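Side-chain contacts in glycerate dehydrogenase/glyoxylate reductase (Thermus thermophilus, PDB 2CUK), which is a D-isomer specific 2-hydroxyacid dehydrogenase that probably reduces glyoxylate and hydroxypyruvate with a nicotinamide cofactor: residues Asp104-Leu109 with Ser198-Leu203; Leu147-Met152 with Gln157-Arg162. One frame throughout, in Å; residues are numbered along the deposited sequence.

Interaction 1: Asp104-Leu109 with Ser198-Leu203; sequences DLTLAL and SLHTPL
A chi1 of -60° places Thr106 OG1 anti to the carbonyl carbon and leaves CG2 anti to the backbone N, which sets the methyl against Ser198 OG while the hydroxyl lies near the ring of His200, whose own CG stands anti to the carbonyl carbon and carries the imidazole to meet it. The setting is the NAD-binding Rossmann domain: helix 99-114 packs here against the C-terminal end of strand 196-199 in the parallel sheet, and the contact is small and buried. Thr106 CG2 rests 3.5 Å from Ser198 OG and 3.8 Å from His200 CE1, a methyl set against two polar side chains. Thr106 OG1 comes to the imidazole at its edge, in the ring plane, yet at 3.8 Å from His200 CE1 it makes no hydrogen bond there. Its polar partners lie elsewhere: Thr102 O, one turn back on the same helix, and Thr228 OG1 just past strand 224-227. The threonine thus spends its hydroxyl within the helix and on the next loop, and the methyl is left for the strand end. Ile155 and Val159 of helix 154-165 and Leu149 of strand 146-150 also pack on His200. Between the loop and the strand, a weak hydrogen bond ties ring to hydroxyl: His200 NE2 gives to Ser198 OG at 2.7 Å, strongly bent at 116°.

Interaction 2: Leu147-Met152 with Gln157-Arg162; sequences LGLVGM and QAVAKR
Leu147 and Leu149 of strand 146-150 make apolar contacts with helix 154-165. Val159 CG1 rests over the pair of leucine methyls, 4.0 Å from Leu147 CD2 and 3.9 Å from Leu149 CD2; the side chain of Leu147 crosses the valine at about a right angle. The other branch of Leu149, CD1, meets Ala160 CB at 3.7 Å. Met152, bent at chi2 and chi3, folds its chain back until its methyl CE lies 4.1 Å from the same Ala160 CB. Tyr172 of strand 169-173 touches Met152, and Val170 of the same strand touches Leu149 and Ala160. The polar link lies at the turn. Gln157, extended beyond CG, sends NE2 to Met152 O, a hydrogen bond of 3.1 Å and 153° at the hydrogen; the donor stands 28° from the carbonyl plane. A weak second bond from NE2 reaches Gly153 O. An alanine in place of Gln157 would lack the amide, which would probably leave Met152 O without this donor and the turn less firmly held to the helix. The axes of strand segment 147-150 and helix segment 157-162 run antiparallel (174°), 9.7 Å apart at their closest. At Gly151 phi is positive, and a side chain would collide with the carbonyl O of Val150; with Gly153 and Gly156 it fits the GxGxxG pattern, consistent with the first beta-alpha-beta unit of a dinucleotide-binding Rossmann fold.

From the N terminus, the chain first passes residues 104-109 on helix 99-114, then reaches strand 146-150, which interaction 2 joins to helix 154-165 across a short glycine-rich turn. Only later, at residues 198-203, does interaction 1 close its long loop, so interaction 2 is nested wholly inside it. The two meet directly. Strands 146-150 and 196-199 are neighbours in one parallel sheet, with a probable hydrogen bond from His200 N to Val150 O, and His200 CB packs on Gly151 O. The helices are joined by the salt bridge of Asp104 OD1 with Arg162 NE, and both residues also touch Gln143 of the second subunit.

Interaction 1: Asp104-Leu109 with Ser198-Leu203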
loop_
_atom_site.group_PDB
_atom_site.type_symbol
_atom_site.label_atom_id
_atom_site.label_comp_id
_atom_site.label_asym_id
_atom_site.label_seq_id
_atom_site.Cartn_x
_atom_site.Cartn_y
_atom_site.Cartn_z
ATOM N N ASP A 104 8.823 0.334 3.738
ATOM C CA ASP A 104 7.467 0.827 3.548
ATOM C C ASP A 104 6.925 0.428 2.176
ATOM O O ASP A 104 5.796 -0.017 2.021
ATOM C CB ASP A 104 7.488 2.351 3.665
ATOM C CG ASP A 104 7.503 2.748 5.135
ATOM O OD1 ASP A 104 7.301 1.867 5.971
ATOM O OD2 ASP A 104 7.721 3.922 5.425
ATOM N N LEU A 105 7.774 0.641 1.150
ATOM C CA LEU A 105 7.342 0.342 -0.206
ATOM C C LEU A 105 7.254 -1.160 -0.457
ATOM O O LEU A 105 6.474 -1.640 -1.272
ATOM C CB LEU A 105 8.329 0.976 -1.183
ATOM C CG LEU A 105 7.908 0.765 -2.640
ATOM C CD1 LEU A 105 7.219 1.996 -3.239
ATOM C CD2 LEU A 105 9.090 0.446 -3.557
ATOM N N THR A 106 8.128 -1.914 0.239
ATOM C CA THR A 106 7.998 -3.362 0.166
ATOM C C THR A 106 6.592 -3.772 0.587
ATOM O O THR A 106 5.910 -4.530 -0.091
ATOM C CB THR A 106 9.040 -4.015 1.082
ATOM O OG1 THR A 106 10.350 -3.635 0.651
ATOM C CG2 THR A 106 8.916 -5.542 1.006
ATOM N N LEU A 107 6.159 -3.235 1.720
ATOM C CA LEU A 107 4.819 -3.512 2.216
ATOM C C LEU A 107 3.756 -2.979 1.261
ATOM O O LEU A 107 2.738 -3.623 1.044
ATOM C CB LEU A 107 4.621 -2.897 3.605
ATOM C CG LEU A 107 4.846 -3.852 4.783
ATOM C CD1 LEU A 107 3.769 -4.921 4.761
ATOM C CD2 LEU A 107 6.231 -4.485 4.702
ATOM N N ALA A 108 3.998 -1.806 0.684
ATOM C CA ALA A 108 3.042 -1.211 -0.243
ATOM C C ALA A 108 2.823 -2.142 -1.441
ATOM O O ALA A 108 1.702 -2.283 -1.929
ATOM C CB ALA A 108 3.548 0.146 -0.715
ATOM N N LEU A 109 3.899 -2.773 -1.908
ATOM C CA LEU A 109 3.829 -3.691 -3.042
ATOM C C LEU A 109 3.114 -4.986 -2.663
ATOM O O LEU A 109 2.349 -5.539 -3.455
ATOM C CB LEU A 109 5.239 -4.004 -3.567
ATOM C CG LEU A 109 5.940 -2.892 -4.360
ATOM C CD1 LEU A 109 7.376 -3.303 -4.691
ATOM C CD2 LEU A 109 5.156 -2.608 -5.639
ATOM N N SER A 198 9.865 -12.459 0.019
ATOM C CA SER A 198 10.404 -11.126 -0.227
ATOM C C SER A 198 11.928 -11.185 -0.194
ATOM O O SER A 198 12.521 -11.750 0.733
ATOM C CB SER A 198 9.886 -10.136 0.824
ATOM O OG SER A 198 10.211 -8.801 0.467
ATOM N N LEU A 199 12.559 -10.609 -1.213
ATOM C CA LEU A 199 14.013 -10.622 -1.317
ATOM C C LEU A 199 14.663 -9.385 -0.708
ATOM O O LEU A 199 14.251 -8.251 -0.973
ATOM C CB LEU A 199 14.423 -10.767 -2.785
ATOM C CG LEU A 199 13.732 -11.930 -3.498
ATOM C CD1 LEU A 199 14.200 -11.993 -4.945
ATOM C CD2 LEU A 199 14.031 -13.244 -2.768
ATOM N N HIS A 200 15.679 -9.617 0.118
ATOM C CA HIS A 200 16.395 -8.536 0.792
ATOM C C HIS A 200 17.841 -8.938 1.019
ATOM O O HIS A 200 18.386 -8.735 2.103
ATOM C CB HIS A 200 15.740 -8.236 2.143
ATOM C CG HIS A 200 14.296 -7.860 2.041
ATOM N ND1 HIS A 200 13.877 -6.657 1.519
ATOM C CD2 HIS A 200 13.173 -8.550 2.350
ATOM C CE1 HIS A 200 12.556 -6.621 1.511
ATOM N NE2 HIS A 200 12.105 -7.757 2.011
ATOM N N THR A 201 18.457 -9.522 -0.001
ATOM C CA THR A 201 19.843 -9.955 0.097
ATOM C C THR A 201 20.666 -9.279 -0.991
ATOM O O THR A 201 20.186 -9.059 -2.105
ATOM C CB THR A 201 19.958 -11.493 -0.049
ATOM O OG1 THR A 201 21.303 -11.905 0.220
ATOM C CG2 THR A 201 19.576 -11.929 -1.460
ATOM N N PRO A 202 21.918 -8.920 -0.678
ATOM C CA PRO A 202 22.777 -8.266 -1.669
ATOM C C PRO A 202 23.045 -9.148 -2.885
ATOM O O PRO A 202 22.981 -10.372 -2.805
ATOM C CB PRO A 202 24.047 -7.957 -0.876
ATOM C CG PRO A 202 24.068 -9.023 0.171
ATOM C CD PRO A 202 22.626 -9.092 0.602
ATOM N N LEU A 203 23.327 -8.516 -4.015
ATOM C CA LEU A 203 23.612 -9.246 -5.239
ATOM C C LEU A 203 25.086 -9.634 -5.279
ATOM O O LEU A 203 25.964 -8.788 -5.118
ATOM C CB LEU A 203 23.275 -8.389 -6.458
ATOM C CG LEU A 203 23.657 -8.967 -7.821
ATOM C CD1 LEU A 203 22.937 -10.291 -8.046
ATOM C CD2 LEU A 203 23.294 -7.970 -8.907
#

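Interaction 2: Leu147-Met152 with Gln157-Arg162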
loop_
_atom_site.group_PDB
_atom_site.type_symbol
_atom_site.label_atom_id
_atom_site.label_comp_id
_atom_site.label_asym_id
_atom_site.label_seq_id
_atom_site.Cartn_x
_atom_site.Cartn_y
_atom_site.Cartn_z
ATOM N N LEU A 147 5.129 -15.004 5.709
ATOM C CA LEU A 147 6.031 -14.184 4.918
ATOM C C LEU A 147 7.427 -14.761 5.100
ATOM O O LEU A 147 7.904 -14.915 6.227
ATOM C CB LEU A 147 6.017 -12.732 5.401
ATOM C CG LEU A 147 7.099 -11.830 4.800
ATOM C CD1 LEU A 147 6.858 -11.655 3.305
ATOM C CD2 LEU A 147 7.076 -10.468 5.509
ATOM N N GLY A 148 8.065 -15.102 3.989
ATOM C CA GLY A 148 9.403 -15.646 4.037
ATOM C C GLY A 148 10.366 -14.627 3.470
ATOM O O GLY A 148 10.256 -14.237 2.312
ATOM N N LEU A 149 11.304 -14.187 4.294
ATOM C CA LEU A 149 12.289 -13.204 3.879
ATOM C C LEU A 149 13.610 -13.882 3.532
ATOM O O LEU A 149 14.094 -14.715 4.293
ATOM C CB LEU A 149 12.513 -12.194 5.010
ATOM C CG LEU A 149 11.247 -11.486 5.499
ATOM C CD1 LEU A 149 11.478 -10.899 6.878
ATOM C CD2 LEU A 149 10.853 -10.409 4.502
ATOM N N VAL A 150 14.174 -13.532 2.379
ATOM C CA VAL A 150 15.456 -14.081 1.950
ATOM C C VAL A 150 16.451 -12.953 2.177
ATOM O O VAL A 150 16.571 -12.039 1.358
ATOM C CB VAL A 150 15.450 -14.466 0.458
ATOM C CG1 VAL A 150 16.818 -14.994 0.053
ATOM C CG2 VAL A 150 14.390 -15.514 0.198
ATOM N N GLY A 151 17.153 -13.027 3.305
ATOM C CA GLY A 151 18.103 -11.996 3.678
ATOM C C GLY A 151 17.442 -11.256 4.827
ATOM O O GLY A 151 16.305 -10.804 4.689
ATOM N N MET A 152 18.124 -11.144 5.963
ATOM C CA MET A 152 17.544 -10.469 7.121
ATOM C C MET A 152 18.350 -9.318 7.688
ATOM O O MET A 152 18.593 -9.265 8.893
ATOM C CB MET A 152 17.265 -11.469 8.244
ATOM C CG MET A 152 15.875 -12.062 8.197
ATOM S SD MET A 152 14.572 -10.814 8.275
ATOM C CE MET A 152 13.784 -11.226 9.806
ATOM N N GLN A 157 14.425 -6.905 8.471
ATOM C CA GLN A 157 13.892 -6.867 9.824
ATOM C C GLN A 157 12.781 -5.829 9.946
ATOM O O GLN A 157 11.815 -6.034 10.677
ATOM C CB GLN A 157 15.015 -6.567 10.820
ATOM C CG GLN A 157 16.025 -7.705 10.947
ATOM C CD GLN A 157 17.170 -7.374 11.882
ATOM O OE1 GLN A 157 16.958 -7.018 13.044
ATOM N NE2 GLN A 157 18.392 -7.494 11.378
ATOM N N ALA A 158 12.927 -4.713 9.235
ATOM C CA ALA A 158 11.911 -3.666 9.264
ATOM C C ALA A 158 10.653 -4.193 8.578
ATOM O O ALA A 158 9.540 -3.898 8.998
ATOM C CB ALA A 158 12.414 -2.422 8.547
ATOM N N VAL A 159 10.834 -4.982 7.522
ATOM C CA VAL A 159 9.687 -5.536 6.810
ATOM C C VAL A 159 8.946 -6.524 7.711
ATOM O O VAL A 159 7.714 -6.500 7.800
ATOM C CB VAL A 159 10.125 -6.234 5.495
ATOM C CG1 VAL A 159 8.951 -6.990 4.890
ATOM C CG2 VAL A 159 10.641 -5.180 4.494
ATOM N N ALA A 160 9.701 -7.378 8.394
ATOM C CA ALA A 160 9.121 -8.367 9.294
ATOM C C ALA A 160 8.278 -7.712 10.382
ATOM O O ALA A 160 7.208 -8.210 10.729
ATOM C CB ALA A 160 10.228 -9.208 9.928
ATOM N N LYS A 161 8.762 -6.600 10.929
ATOM C CA LYS A 161 8.024 -5.907 11.979
ATOM C C LYS A 161 6.667 -5.445 11.465
ATOM O O LYS A 161 5.649 -5.593 12.142
ATOM C CB LYS A 161 8.819 -4.702 12.492
ATOM C CG LYS A 161 9.965 -5.052 13.448
ATOM C CD LYS A 161 9.498 -5.141 14.905
ATOM C CE LYS A 161 8.571 -6.328 15.150
ATOM N NZ LYS A 161 7.965 -6.312 16.522
ATOM N N ARG A 162 6.659 -4.875 10.266
ATOM C CA ARG A 162 5.415 -4.404 9.680
ATOM C C ARG A 162 4.481 -5.581 9.422
ATOM O O ARG A 162 3.295 -5.529 9.740
ATOM C CB ARG A 162 5.704 -3.668 8.371
ATOM C CG ARG A 162 6.329 -2.296 8.572
ATOM C CD ARG A 162 7.143 -1.888 7.349
ATOM N NE ARG A 162 7.609 -0.511 7.437
ATOM C CZ ARG A 162 8.562 -0.081 8.257
ATOM N NH1 ARG A 162 9.179 -0.922 9.081
ATOM N NH2 ARG A 162 8.886 1.205 8.261
#